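Local coordinates for aerobic respiration control sensor protein ArcB (Escherichia coli, PDB 2A0B) that relays phosphoryl groups through its histidine-containing phosphotransfer domain, the part of the sensor kinase described here, to activate the regulator ArcA in anaerobic repression, at residues L11-M16 / G74-Q79; V46-L51 / W100-K105; K38-Y43 / H64-A69; K57-E62 / Q83-P88. All coordinates share one frame; numbering follows the deposited sequence. Where two conformers were deposited one is given.

Interaction 1 (L11-M16 / G74-Q79). With ZN (zinc ion), chain B.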
loop_
_atom_site.group_PDB
_atom_site.type_symbol
_atom_site.label_atom_id
_atom_site.label_comp_id
_atom_site.label_asym_id
_atom_site.label_seq_id
_atom_site.Cartn_x
_atom_site.Cartn_y
_atom_site.Cartn_z
ATOM N N LEU A 11 2.198 8.463 6.549
ATOM C CA LEU A 11 1.591 7.320 5.941
ATOM C C LEU A 11 0.714 7.767 4.675
ATOM O O LEU A 11 0.477 6.839 3.974
ATOM C CB LEU A 11 0.662 6.571 6.906
ATOM C CG LEU A 11 1.414 6.010 8.199
ATOM C CD1 LEU A 11 0.382 5.375 9.082
ATOM C CD2 LEU A 11 2.404 4.968 7.676
ATOM N N LEU A 12 0.346 9.017 4.761
ATOM C CA LEU A 12 -0.605 9.329 3.606
ATOM C C LEU A 12 0.018 10.348 2.711
ATOM O O LEU A 12 0.867 11.148 3.039
ATOM C CB LEU A 12 -1.833 10.030 4.233
ATOM C CG LEU A 12 -2.553 9.232 5.341
ATOM C CD1 LEU A 12 -3.715 10.073 5.884
ATOM C CD2 LEU A 12 -2.926 7.868 4.836
ATOM N N ASP A 13 -0.542 10.431 1.456
ATOM C CA ASP A 13 -0.125 11.511 0.575
ATOM C C ASP A 13 -1.116 12.680 0.733
ATOM O O ASP A 13 -2.170 12.672 0.022
ATOM C CB ASP A 13 -0.127 11.011 -0.865
ATOM C CG ASP A 13 0.414 12.035 -1.853
ATOM O OD1 ASP A 13 0.579 13.212 -1.587
ATOM O OD2 ASP A 13 0.742 11.479 -2.940
ATOM N N ILE A 14 -0.916 13.539 1.684
ATOM C CA ILE A 14 -1.854 14.608 2.035
ATOM C C ILE A 14 -2.093 15.597 0.902
ATOM O O ILE A 14 -3.300 15.808 0.633
ATOM C CB ILE A 14 -1.479 15.342 3.334
ATOM C CG1 ILE A 14 -1.306 14.260 4.408
ATOM C CG2 ILE A 14 -2.608 16.311 3.699
ATOM C CD1 ILE A 14 -2.550 13.480 4.711
ATOM N N PRO A 15 -1.107 16.050 0.195
ATOM C CA PRO A 15 -1.341 16.976 -0.950
ATOM C C PRO A 15 -2.266 16.294 -1.966
ATOM O O PRO A 15 -3.202 16.989 -2.457
ATOM C CB PRO A 15 0.024 17.215 -1.542
ATOM C CG PRO A 15 0.901 17.186 -0.278
ATOM C CD PRO A 15 0.357 15.958 0.426
ATOM N N MET A 16 -2.063 15.065 -2.339
ATOM C CA MET A 16 -2.885 14.372 -3.331
ATOM C C MET A 16 -4.290 14.233 -2.786
ATOM O O MET A 16 -5.331 14.479 -3.447
ATOM C CB MET A 16 -2.311 13.019 -3.762
ATOM C CG MET A 16 -3.250 12.174 -4.630
ATOM S SD MET A 16 -4.356 11.161 -3.636
ATOM C CE MET A 16 -4.786 9.826 -4.744
ATOM N N GLY A 74 -3.877 6.995 -1.983
ATOM C CA GLY A 74 -3.079 7.896 -1.151
ATOM C C GLY A 74 -2.319 7.180 0.033
ATOM O O GLY A 74 -1.965 8.047 0.864
ATOM N N LEU A 75 -2.197 5.928 -0.169
ATOM C CA LEU A 75 -1.406 5.234 0.992
ATOM C C LEU A 75 0.088 5.319 0.582
ATOM O O LEU A 75 0.511 4.267 0.075
ATOM C CB LEU A 75 -1.978 3.853 1.170
ATOM C CG LEU A 75 -3.457 3.803 1.722
ATOM C CD1 LEU A 75 -4.094 2.463 1.559
ATOM C CD2 LEU A 75 -3.424 4.275 3.174
ATOM N N ARG A 76 0.694 6.435 0.842
ATOM C CA ARG A 76 2.057 6.730 0.383
ATOM C C ARG A 76 3.102 5.735 0.980
ATOM O O ARG A 76 3.916 5.254 0.228
ATOM C CB ARG A 76 2.374 8.142 0.824
ATOM C CG ARG A 76 3.712 8.758 0.461
ATOM C CD ARG A 76 4.158 9.665 1.601
ATOM N NE ARG A 76 3.722 11.025 1.694
ATOM C CZ ARG A 76 3.885 12.115 0.943
ATOM N NH1 ARG A 76 4.521 12.134 -0.227
ATOM N NH2 ARG A 76 3.358 13.286 1.313
ATOM N N HIS A 77 2.907 5.392 2.267
ATOM C CA HIS A 77 3.973 4.457 2.787
ATOM C C HIS A 77 3.822 3.079 2.281
ATOM O O HIS A 77 4.822 2.338 1.979
ATOM C CB HIS A 77 3.822 4.513 4.325
ATOM C CG HIS A 77 4.728 3.488 5.011
ATOM N ND1 HIS A 77 6.093 3.598 4.852
ATOM C CD2 HIS A 77 4.413 2.416 5.715
ATOM C CE1 HIS A 77 6.638 2.568 5.533
ATOM N NE2 HIS A 77 5.655 1.872 6.007
ATOM N N LEU A 78 2.629 2.530 2.043
ATOM C CA LEU A 78 2.385 1.255 1.464
ATOM C C LEU A 78 2.877 1.265 -0.011
ATOM O O LEU A 78 3.395 0.298 -0.508
ATOM C CB LEU A 78 0.961 0.706 1.498
ATOM C CG LEU A 78 0.347 0.553 2.916
ATOM C CD1 LEU A 78 -1.029 -0.072 2.866
ATOM C CD2 LEU A 78 1.256 -0.447 3.697
ATOM N N GLN A 79 2.664 2.436 -0.643
ATOM C CA GLN A 79 3.182 2.535 -2.031
ATOM C C GLN A 79 4.718 2.437 -2.113
ATOM O O GLN A 79 5.206 1.689 -2.961
ATOM C CB GLN A 79 2.727 3.908 -2.582
ATOM C CG GLN A 79 3.041 4.030 -4.086
ATOM C CD GLN A 79 2.776 5.444 -4.555
ATOM O OE1 GLN A 79 2.520 5.612 -5.758
ATOM N NE2 GLN A 79 2.814 6.450 -3.742
HETATM ZN ZN ZN B . 5.769 0.307 7.375
HETATM O O HOH W 1 0.400 4.047 3.722
HETATM O O HOH W 2 1.765 13.864 3.265
#

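Interaction 2 (V46-L51 / W100-K105). With ZN (zinc ion), chain B.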
loop_
_atom_site.group_PDB
_atom_site.type_symbol
_atom_site.label_atom_id
_atom_site.label_comp_id
_atom_site.label_asym_id
_atom_site.label_seq_id
_atom_site.Cartn_x
_atom_site.Cartn_y
_atom_site.Cartn_z
ATOM N N VAL A 46 -0.620 -13.765 -1.678
ATOM C CA VAL A 46 0.141 -14.093 -2.873
ATOM C C VAL A 46 1.602 -13.687 -2.690
ATOM O O VAL A 46 2.477 -14.457 -3.101
ATOM C CB VAL A 46 -0.430 -13.410 -4.140
ATOM C CG1 VAL A 46 0.493 -13.529 -5.340
ATOM C CG2 VAL A 46 -1.791 -14.066 -4.429
ATOM N N LEU A 47 1.904 -12.535 -2.097
ATOM C CA LEU A 47 3.260 -12.136 -1.802
ATOM C C LEU A 47 3.952 -13.243 -0.956
ATOM O O LEU A 47 5.063 -13.610 -1.339
ATOM C CB LEU A 47 3.431 -10.867 -0.959
ATOM C CG LEU A 47 3.472 -9.537 -1.682
ATOM C CD1 LEU A 47 3.449 -8.399 -0.672
ATOM C CD2 LEU A 47 4.708 -9.459 -2.595
ATOM N N GLU A 48 3.266 -13.644 0.081
ATOM C CA GLU A 48 3.869 -14.654 0.984
ATOM C C GLU A 48 4.100 -15.970 0.296
ATOM O O GLU A 48 5.155 -16.598 0.526
ATOM C CB GLU A 48 2.952 -14.915 2.181
ATOM C CG GLU A 48 2.649 -13.724 3.045
ATOM C CD GLU A 48 3.726 -13.399 4.052
ATOM O OE1 GLU A 48 4.902 -13.744 3.838
ATOM O OE2 GLU A 48 3.343 -12.809 5.080
ATOM N N SER A 49 3.155 -16.436 -0.522
ATOM C CA SER A 49 3.350 -17.748 -1.150
ATOM C C SER A 49 4.494 -17.662 -2.147
ATOM O O SER A 49 5.377 -18.542 -2.196
ATOM C CB SER A 49 2.043 -18.326 -1.648
ATOM O OG SER A 49 1.596 -17.659 -2.800
ATOM N N ASN A 50 4.641 -16.522 -2.835
ATOM C CA ASN A 50 5.763 -16.345 -3.752
ATOM C C ASN A 50 7.099 -16.264 -2.998
ATOM O O ASN A 50 8.141 -16.767 -3.448
ATOM C CB ASN A 50 5.524 -15.086 -4.611
ATOM C CG ASN A 50 4.602 -15.393 -5.786
ATOM O OD1 ASN A 50 3.586 -14.734 -6.028
ATOM N ND2 ASN A 50 4.990 -16.374 -6.599
ATOM N N LEU A 51 7.074 -15.660 -1.817
ATOM C CA LEU A 51 8.293 -15.540 -1.005
ATOM C C LEU A 51 8.715 -16.979 -0.637
ATOM O O LEU A 51 9.888 -17.303 -0.853
ATOM C CB LEU A 51 8.065 -14.699 0.232
ATOM C CG LEU A 51 9.282 -14.485 1.142
ATOM C CD1 LEU A 51 10.436 -13.820 0.384
ATOM C CD2 LEU A 51 8.895 -13.741 2.397
ATOM N N TRP A 100 10.326 -6.586 4.220
ATOM C CA TRP A 100 9.287 -5.608 3.735
ATOM C C TRP A 100 7.990 -6.298 3.545
ATOM O O TRP A 100 6.956 -5.596 3.833
ATOM C CB TRP A 100 9.827 -5.118 2.379
ATOM C CG TRP A 100 11.038 -4.256 2.455
ATOM C CD1 TRP A 100 11.491 -3.470 3.451
ATOM C CD2 TRP A 100 12.036 -4.159 1.414
ATOM N NE1 TRP A 100 12.656 -2.832 3.108
ATOM C CE2 TRP A 100 13.009 -3.271 1.849
ATOM C CE3 TRP A 100 12.100 -4.735 0.136
ATOM C CZ2 TRP A 100 14.121 -2.900 1.078
ATOM C CZ3 TRP A 100 13.239 -4.394 -0.613
ATOM C CH2 TRP A 100 14.192 -3.505 -0.155
ATOM N N ILE A 101 7.869 -7.525 3.150
ATOM C CA ILE A 101 6.640 -8.279 3.021
ATOM C C ILE A 101 5.979 -8.357 4.380
ATOM O O ILE A 101 4.812 -8.149 4.613
ATOM C CB ILE A 101 6.805 -9.604 2.313
ATOM C CG1 ILE A 101 7.223 -9.311 0.828
ATOM C CG2 ILE A 101 5.600 -10.495 2.516
ATOM C CD1 ILE A 101 7.579 -10.622 0.110
ATOM N N GLU A 102 6.764 -8.856 5.423
ATOM C CA GLU A 102 6.164 -8.919 6.750
ATOM C C GLU A 102 5.729 -7.579 7.283
ATOM O O GLU A 102 4.688 -7.509 7.966
ATOM C CB GLU A 102 7.305 -9.472 7.680
ATOM C CG GLU A 102 6.764 -9.667 9.090
ATOM C CD GLU A 102 5.679 -10.683 9.298
ATOM O OE1 GLU A 102 5.424 -11.646 8.535
ATOM O OE2 GLU A 102 4.994 -10.485 10.329
ATOM N N GLU A 103 6.430 -6.492 7.100
ATOM C CA GLU A 103 6.107 -5.152 7.488
ATOM C C GLU A 103 4.725 -4.758 6.854
ATOM O O GLU A 103 3.837 -4.322 7.561
ATOM C CB GLU A 103 7.153 -4.187 7.022
ATOM C CG GLU A 103 6.862 -2.791 7.486
ATOM C CD GLU A 103 7.856 -1.814 6.971
ATOM O OE1 GLU A 103 9.041 -2.152 6.577
ATOM O OE2 GLU A 103 7.589 -0.589 6.928
ATOM N N MET A 104 4.687 -5.047 5.555
ATOM C CA MET A 104 3.364 -4.796 4.876
ATOM C C MET A 104 2.244 -5.579 5.485
ATOM O O MET A 104 1.147 -5.038 5.752
ATOM C CB MET A 104 3.474 -5.250 3.395
ATOM C CG MET A 104 2.091 -5.093 2.730
ATOM S SD MET A 104 2.098 -3.631 1.643
ATOM C CE MET A 104 3.256 -4.309 0.440
ATOM N N LYS A 105 2.402 -6.882 5.746
ATOM C CA LYS A 105 1.401 -7.769 6.272
ATOM C C LYS A 105 0.909 -7.233 7.618
ATOM O O LYS A 105 -0.292 -7.239 7.947
ATOM C CB LYS A 105 1.988 -9.175 6.410
ATOM C CG LYS A 105 1.050 -10.145 7.146
ATOM C CD LYS A 105 1.749 -11.505 7.229
ATOM C CE LYS A 105 0.730 -12.631 7.343
ATOM N NZ LYS A 105 1.391 -13.915 7.757
HETATM ZN ZN ZN B . 5.769 0.307 7.375
#

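Interaction 3 (K38-Y43 / H64-A69)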
loop_
_atom_site.group_PDB
_atom_site.type_symbol
_atom_site.label_atom_id
_atom_site.label_comp_id
_atom_site.label_asym_id
_atom_site.label_seq_id
_atom_site.Cartn_x
_atom_site.Cartn_y
_atom_site.Cartn_z
ATOM N N LYS A 38 -10.808 -5.051 0.638
ATOM C CA LYS A 38 -11.204 -6.396 0.315
ATOM C C LYS A 38 -10.155 -7.162 -0.495
ATOM O O LYS A 38 -10.205 -8.377 -0.469
ATOM C CB LYS A 38 -12.568 -6.431 -0.386
ATOM C CG LYS A 38 -12.679 -6.494 -1.872
ATOM C CD LYS A 38 -14.120 -6.848 -2.281
ATOM C CE LYS A 38 -14.777 -5.679 -2.996
ATOM N NZ LYS A 38 -16.194 -6.054 -3.327
ATOM N N MET A 39 -9.289 -6.410 -1.224
ATOM C CA MET A 39 -8.347 -7.130 -2.064
ATOM C C MET A 39 -6.995 -7.411 -1.359
ATOM O O MET A 39 -6.339 -8.381 -1.726
ATOM C CB MET A 39 -7.987 -6.316 -3.313
ATOM C CG MET A 39 -9.249 -5.949 -4.136
ATOM S SD MET A 39 -10.218 -7.339 -4.694
ATOM C CE MET A 39 -9.099 -8.217 -5.722
ATOM N N MET A 40 -6.720 -6.558 -0.387
ATOM C CA MET A 40 -5.376 -6.666 0.242
ATOM C C MET A 40 -5.103 -7.989 0.912
ATOM O O MET A 40 -3.948 -8.488 0.761
ATOM C CB MET A 40 -5.118 -5.492 1.161
ATOM C CG MET A 40 -4.398 -4.284 0.623
ATOM S SD MET A 40 -2.791 -4.669 -0.148
ATOM C CE MET A 40 -1.611 -4.254 1.169
ATOM N N PRO A 41 -6.035 -8.626 1.585
ATOM C CA PRO A 41 -5.740 -9.930 2.171
ATOM C C PRO A 41 -5.196 -10.907 1.161
ATOM O O PRO A 41 -4.177 -11.643 1.354
ATOM C CB PRO A 41 -7.048 -10.431 2.794
ATOM C CG PRO A 41 -7.794 -9.176 3.044
ATOM C CD PRO A 41 -7.410 -8.203 1.930
ATOM N N GLY A 42 -5.794 -11.008 -0.037
ATOM C CA GLY A 42 -5.359 -11.863 -1.079
ATOM C C GLY A 42 -4.045 -11.437 -1.694
ATOM O O GLY A 42 -3.225 -12.305 -2.051
ATOM N N TYR A 43 -3.757 -10.147 -1.847
ATOM C CA TYR A 43 -2.522 -9.648 -2.403
ATOM C C TYR A 43 -1.352 -10.039 -1.416
ATOM O O TYR A 43 -0.334 -10.450 -1.943
ATOM C CB TYR A 43 -2.500 -8.142 -2.658
ATOM C CG TYR A 43 -3.505 -7.642 -3.751
ATOM C CD1 TYR A 43 -4.132 -8.537 -4.550
ATOM C CD2 TYR A 43 -3.664 -6.265 -3.762
ATOM C CE1 TYR A 43 -5.031 -8.030 -5.550
ATOM C CE2 TYR A 43 -4.555 -5.713 -4.759
ATOM C CZ TYR A 43 -5.149 -6.672 -5.530
ATOM O OH TYR A 43 -6.042 -6.199 -6.568
ATOM N N HIS A 64 4.365 -4.742 -7.571
ATOM C CA HIS A 64 3.919 -3.681 -8.513
ATOM C C HIS A 64 2.400 -3.515 -8.437
ATOM O O HIS A 64 1.987 -2.323 -8.491
ATOM C CB HIS A 64 4.300 -4.227 -9.897
ATOM C CG HIS A 64 3.966 -3.231 -11.002
ATOM N ND1 HIS A 64 4.578 -2.031 -11.153
ATOM C CD2 HIS A 64 2.992 -3.351 -11.957
ATOM C CE1 HIS A 64 4.031 -1.389 -12.227
ATOM N NE2 HIS A 64 3.111 -2.194 -12.680
ATOM N N LYS A 65 1.677 -4.589 -8.329
ATOM C CA LYS A 65 0.201 -4.472 -8.227
ATOM C C LYS A 65 -0.200 -3.704 -6.976
ATOM O O LYS A 65 -0.999 -2.753 -6.992
ATOM C CB LYS A 65 -0.398 -5.849 -8.277
ATOM C CG LYS A 65 -1.891 -6.005 -8.553
ATOM C CD LYS A 65 -2.319 -7.458 -8.356
ATOM C CE LYS A 65 -1.592 -8.370 -9.329
ATOM N NZ LYS A 65 -1.902 -9.811 -9.112
ATOM N N ILE A 66 0.451 -4.072 -5.827
ATOM C CA ILE A 66 0.103 -3.311 -4.620
ATOM C C ILE A 66 0.525 -1.912 -4.679
ATOM O O ILE A 66 -0.141 -0.991 -4.125
ATOM C CB ILE A 66 0.795 -4.086 -3.409
ATOM C CG1 ILE A 66 0.101 -5.407 -3.204
ATOM C CG2 ILE A 66 0.701 -3.227 -2.166
ATOM C CD1 ILE A 66 0.959 -6.400 -2.371
ATOM N N LYS A 67 1.685 -1.489 -5.229
ATOM C CA LYS A 67 2.203 -0.183 -5.364
ATOM C C LYS A 67 1.080 0.704 -6.082
ATOM O O LYS A 67 0.837 1.769 -5.587
ATOM C CB LYS A 67 3.490 -0.152 -6.191
ATOM C CG LYS A 67 4.009 1.250 -6.378
ATOM C CD LYS A 67 5.130 1.363 -7.395
ATOM C CE LYS A 67 5.550 2.819 -7.616
ATOM N NZ LYS A 67 6.494 2.806 -8.796
ATOM N N GLY A 68 0.659 0.082 -7.168
ATOM C CA GLY A 68 -0.375 0.895 -7.921
ATOM C C GLY A 68 -1.660 1.061 -7.119
ATOM O O GLY A 68 -2.248 2.185 -7.110
ATOM N N ALA A 69 -2.146 -0.013 -6.554
ATOM C CA ALA A 69 -3.380 -0.055 -5.752
ATOM C C ALA A 69 -3.305 0.929 -4.633
ATOM O O ALA A 69 -4.124 1.812 -4.379
ATOM C CB ALA A 69 -3.753 -1.442 -5.292
#

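Interaction 4 (K57-E62 / Q83-P88)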
loop_
_atom_site.group_PDB
_atom_site.type_symbol
_atom_site.label_atom_id
_atom_site.label_comp_id
_atom_site.label_asym_id
_atom_site.label_seq_id
_atom_site.Cartn_x
_atom_site.Cartn_y
_atom_site.Cartn_z
ATOM N N LYS A 57 9.996 -13.370 -9.856
ATOM C CA LYS A 57 9.081 -12.684 -10.778
ATOM C C LYS A 57 7.710 -12.507 -10.120
ATOM O O LYS A 57 7.080 -11.466 -10.329
ATOM C CB LYS A 57 8.985 -13.438 -12.102
ATOM C CG LYS A 57 7.760 -13.140 -12.949
ATOM C CD LYS A 57 7.961 -13.534 -14.416
ATOM C CE LYS A 57 6.597 -13.690 -15.087
ATOM N NZ LYS A 57 6.237 -12.516 -15.932
ATOM N N GLY A 58 7.251 -13.506 -9.403
ATOM C CA GLY A 58 5.956 -13.497 -8.709
ATOM C C GLY A 58 5.938 -12.420 -7.645
ATOM O O GLY A 58 4.997 -11.645 -7.461
ATOM N N ILE A 59 7.032 -12.313 -6.840
ATOM C CA ILE A 59 7.127 -11.281 -5.844
ATOM C C ILE A 59 7.157 -9.889 -6.442
ATOM O O ILE A 59 6.442 -9.002 -5.960
ATOM C CB ILE A 59 8.433 -11.425 -4.977
ATOM C CG1 ILE A 59 8.394 -12.765 -4.232
ATOM C CG2 ILE A 59 8.632 -10.222 -4.071
ATOM C CD1 ILE A 59 9.803 -13.023 -3.630
ATOM N N VAL A 60 7.913 -9.648 -7.500
ATOM C CA VAL A 60 8.020 -8.329 -8.100
ATOM C C VAL A 60 6.648 -7.981 -8.740
ATOM O O VAL A 60 6.306 -6.810 -8.633
ATOM C CB VAL A 60 9.143 -8.364 -9.165
ATOM C CG1 VAL A 60 9.136 -7.121 -10.049
ATOM C CG2 VAL A 60 10.496 -8.485 -8.437
ATOM N N GLU A 61 6.010 -8.934 -9.359
ATOM C CA GLU A 61 4.716 -8.630 -10.020
ATOM C C GLU A 61 3.638 -8.229 -9.022
ATOM O O GLU A 61 2.930 -7.231 -9.184
ATOM C CB GLU A 61 4.261 -9.843 -10.840
ATOM C CG GLU A 61 4.594 -9.672 -12.314
ATOM C CD GLU A 61 4.789 -10.974 -13.062
ATOM O OE1 GLU A 61 4.282 -12.017 -12.590
ATOM O OE2 GLU A 61 5.464 -10.966 -14.124
ATOM N N GLU A 62 3.608 -8.921 -7.871
ATOM C CA GLU A 62 2.610 -8.605 -6.841
ATOM C C GLU A 62 2.974 -7.323 -6.169
ATOM O O GLU A 62 2.121 -6.463 -5.775
ATOM C CB GLU A 62 2.436 -9.799 -5.882
ATOM C CG GLU A 62 1.111 -9.761 -5.142
ATOM C CD GLU A 62 -0.091 -10.040 -6.046
ATOM O OE1 GLU A 62 0.067 -10.366 -7.234
ATOM O OE2 GLU A 62 -1.212 -9.918 -5.525
ATOM N N GLN A 83 7.045 -0.273 -3.897
ATOM C CA GLN A 83 8.133 0.143 -4.799
ATOM C C GLN A 83 9.420 -0.627 -4.446
ATOM O O GLN A 83 10.055 -1.190 -5.344
ATOM C CB GLN A 83 8.334 1.640 -4.717
ATOM C CG GLN A 83 9.604 2.116 -5.406
ATOM C CD GLN A 83 9.526 1.962 -6.903
ATOM O OE1 GLN A 83 8.467 1.718 -7.472
ATOM N NE2 GLN A 83 10.669 2.081 -7.598
ATOM N N GLN A 84 9.703 -0.690 -3.121
ATOM C CA GLN A 84 10.928 -1.465 -2.762
ATOM C C GLN A 84 10.795 -2.911 -3.119
ATOM O O GLN A 84 11.734 -3.509 -3.708
ATOM C CB GLN A 84 11.151 -1.326 -1.233
ATOM C CG GLN A 84 11.553 0.065 -0.827
ATOM C CD GLN A 84 11.368 0.376 0.651
ATOM O OE1 GLN A 84 11.484 1.528 1.043
ATOM N NE2 GLN A 84 10.973 -0.544 1.506
ATOM N N ILE A 85 9.688 -3.616 -2.881
ATOM C CA ILE A 85 9.434 -4.982 -3.201
ATOM C C ILE A 85 9.586 -5.287 -4.693
ATOM O O ILE A 85 10.097 -6.301 -5.123
ATOM C CB ILE A 85 8.052 -5.470 -2.685
ATOM C CG1 ILE A 85 8.137 -5.447 -1.123
ATOM C CG2 ILE A 85 7.692 -6.839 -3.141
ATOM C CD1 ILE A 85 6.809 -5.543 -0.396
ATOM N N GLN A 86 9.141 -4.292 -5.531
ATOM C CA GLN A 86 9.309 -4.583 -6.963
ATOM C C GLN A 86 10.629 -4.109 -7.469
ATOM O O GLN A 86 10.799 -4.080 -8.730
ATOM C CB GLN A 86 8.117 -3.905 -7.746
ATOM C CG GLN A 86 8.204 -2.430 -7.795
ATOM C CD GLN A 86 7.509 -1.684 -8.952
ATOM O OE1 GLN A 86 6.443 -2.091 -9.350
ATOM N NE2 GLN A 86 8.102 -0.618 -9.426
ATOM N N SER A 87 11.679 -3.848 -6.671
ATOM C CA SER A 87 12.939 -3.307 -7.158
ATOM C C SER A 87 14.138 -4.241 -6.854
ATOM O O SER A 87 14.931 -3.823 -6.000
ATOM C CB SER A 87 13.193 -1.932 -6.595
ATOM O OG SER A 87 12.257 -0.976 -7.019
ATOM N N PRO A 88 14.268 -5.324 -7.554
ATOM C CA PRO A 88 15.347 -6.308 -7.303
ATOM C C PRO A 88 16.685 -5.743 -7.707
ATOM O O PRO A 88 17.711 -6.360 -7.342
ATOM C CB PRO A 88 14.970 -7.568 -8.030
ATOM C CG PRO A 88 14.051 -7.098 -9.127
ATOM C CD PRO A 88 13.351 -5.896 -8.578
#

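Interaction 1 (L11-M16 / G74-Q79)
Asp13 N donates to Gly74 O over 2.8 Å, the shortest direct bond between 11-16 and 74-79, with an N-H...O angle of 157°. One residue earlier, Leu12 O receives Arg76 NE at 3.2 Å; the donor stands above the carbonyl plane, 51° out of it, and the N-H is bent (136°). A water bound in the guanidinium plane at Arg76 NH2 also donates to Leu12 O and accepts from Ile14 N, so the carbonyl is gripped twice. The third direct bond, His77 N to Leu11 O, is weak at 3.3 Å. Arg76, bent at chi2 and chi3, has one guanidinium face over Asp13 CA, offset toward the rim. Asp13 OD1 is 4.0 Å from Arg76 NH2, well out of the guanidinium plane, so only the charges interact; the same oxygen caps helix 14-23 through a weak bond from Met16 N. Packing flanks this polar seam. Leu11 CD2 rests 3.7 Å from His77 CB, on the residue whose NE2 binds the zinc ion together with Glu103 and Glu107, while Leu12 CD2 meets Leu75 CD2 at 4.0 Å. Gly74, at positive phi, is the C-prime residue of the Schellman motif ending helix 56-72. The chemistry implies that the two interhelical turns are joined mainly through main-chain carbonyls, with the arginine charge probably strengthening the hold on Leu12 O.

Interaction 2 (V46-L51 / W100-K105)
Ile101 pushes its CD1 methyl among three groups of helix 26-52: Leu47 CD2, Leu51 CB and Leu51 CD2, each 4.1 Å away. Its chi1 of -65° sets CG1 anti to the carbonyl carbon and leaves CG2 anti to the backbone N, where that methyl lies 3.6 Å from Glu48 OE1. Ile101 and Leu51 slide past each other in opposite directions, whereas Leu47 runs obliquely to Ile101 and reaches on with CD1 to Met104 CE at 4.2 Å. An alanine in place of Ile101 would probably open a gap beside Leu47 and Leu51 and remove the CG2 methyl beside Glu48 OE1. At the polar margin the Glu48 chain is bent at chi2. Its OE2 lies 3.5 Å from Lys105 NZ in a long salt bridge, the two side chains meeting at about a right angle. Glu102 OE1, a like charge, stands 4.2 Å from the same oxygen, so the lysine probably offsets some repulsion. Facing another way, Glu103 OE2 binds the zinc ion. With short-segment axes 10.5 Å apart and directed 156° from each other, a leucine-isoleucine-methionine core edged by a salt bridge is the antiparallel helix pairing of the four-helix bundle of an HPt domain.

Interaction 3 (K38-Y43 / H64-A69)
Tyr43 and Lys65 make the CH-pi contact between helices 26-52 and 56-72. Lys65 CD sits over one ring face, 4.2 Å from the centroid and 22° off the normal, displaced toward the CE1 and CZ rim, and the two side chains meet at about a right angle. The bend at chi3 of Lys65 turns CE away from the ring; NZ is in a salt bridge with Glu62. The ring's opposite face lies against Met39 O, so it sits between a Lys65 methylene of the facing helix and a carbonyl of its own, which probably limits its turning.

Apolar contacts make up the rest. Tyr43 CB touches Ile66 CG1 at 3.8 Å as the two side chains slide past each other in opposite directions. Ala69 CB approaches Tyr43 CE2 at the ring edge, 4.4 Å away. Deeper in, Met40 CE meets Ile66 CG2 at 4.2 Å, and Met104 of helix 93-122 packs on both residues.

The short axes run 11.2 Å apart and 160° from each other, an antiparallel pair. The side chain of His64, the phosphorylation site, points out on the other side of its helix. Adhesion here thus rests on dispersion and CH-pi contact, the lysine charge being directed to Glu62 and not across the interface.

Interaction 4 (K57-E62 / Q83-P88)
Val60 and Ile59 carry the apolar contacts of helix 56-72 with the end of helix 76-85. Val60 CG2 lies 3.9 Å from both CG and CD of Pro88, the valine branch and the proline ring crossing at about a right angle. Its chi1 of 168° sets CG1 anti to the backbone N, and this second methyl meets the backbone of Gln86, 3.7 Å from its carbonyl O. An alanine at Val60 would probably leave a gap beside the Pro88 ring and remove the CG1 methyl from beside Gln86 O, giving the turn after the helix more room to shift. Deeper in, Ile59 CG2 presses on Ile85 CG2 at 3.6 Å, and Met104 of helix 93-122 also packs on Ile85.

The backbones themselves come close: Val60 CA and Gln86 CA are 4.1 Å apart. Val60 O also lies 3.5 Å from Gln86 CB, a carbonyl against a side-chain methylene. This is where one helix of the HPt four-helix bundle meets the C-terminal end of the next, since Gln86 is the first residue to leave helical geometry.

The polar bonds lie beside this seam. With chi1 of 71°, Gln86 CG sits between the backbone N and the carbonyl carbon, and the chain, extended beyond CG, leads away from 57-62 to bond through OE1 to ND1 of His64, the phosphorylation site. Ser87 OG donates to Gln83 O at 2.8 Å from above the carbonyl plane, tying the turn back to its helix. On the exposed side of the other helix, Lys57 NZ and Glu61 form a salt bridge in which OE2 uses its syn lone pair.

Overall arrangement
Interactions 3 and 4 both use helix 56-72, with helix 26-52 and the end of helix 76-85; interaction 2 joins helices 26-52 and 93-122, and interaction 1 the starts of helices 14-23 and 76-85. Along the chain the segments of 2 and 3, and of 3 and 4, alternate, while 4 falls between the two segments of 2. These three have centres 10 to 12 Å apart around a core where Met104 touches Met40, Ile66 and Ile85. The centres of interactions 1 and 2 are about 20 Å apart, yet both reach one zinc ion through His77 and Glu103. Interactions 3 and 4 meet where His64 ND1 bonds to Gln86 OE1, which probably helps orient the phosphorylation-site histidine.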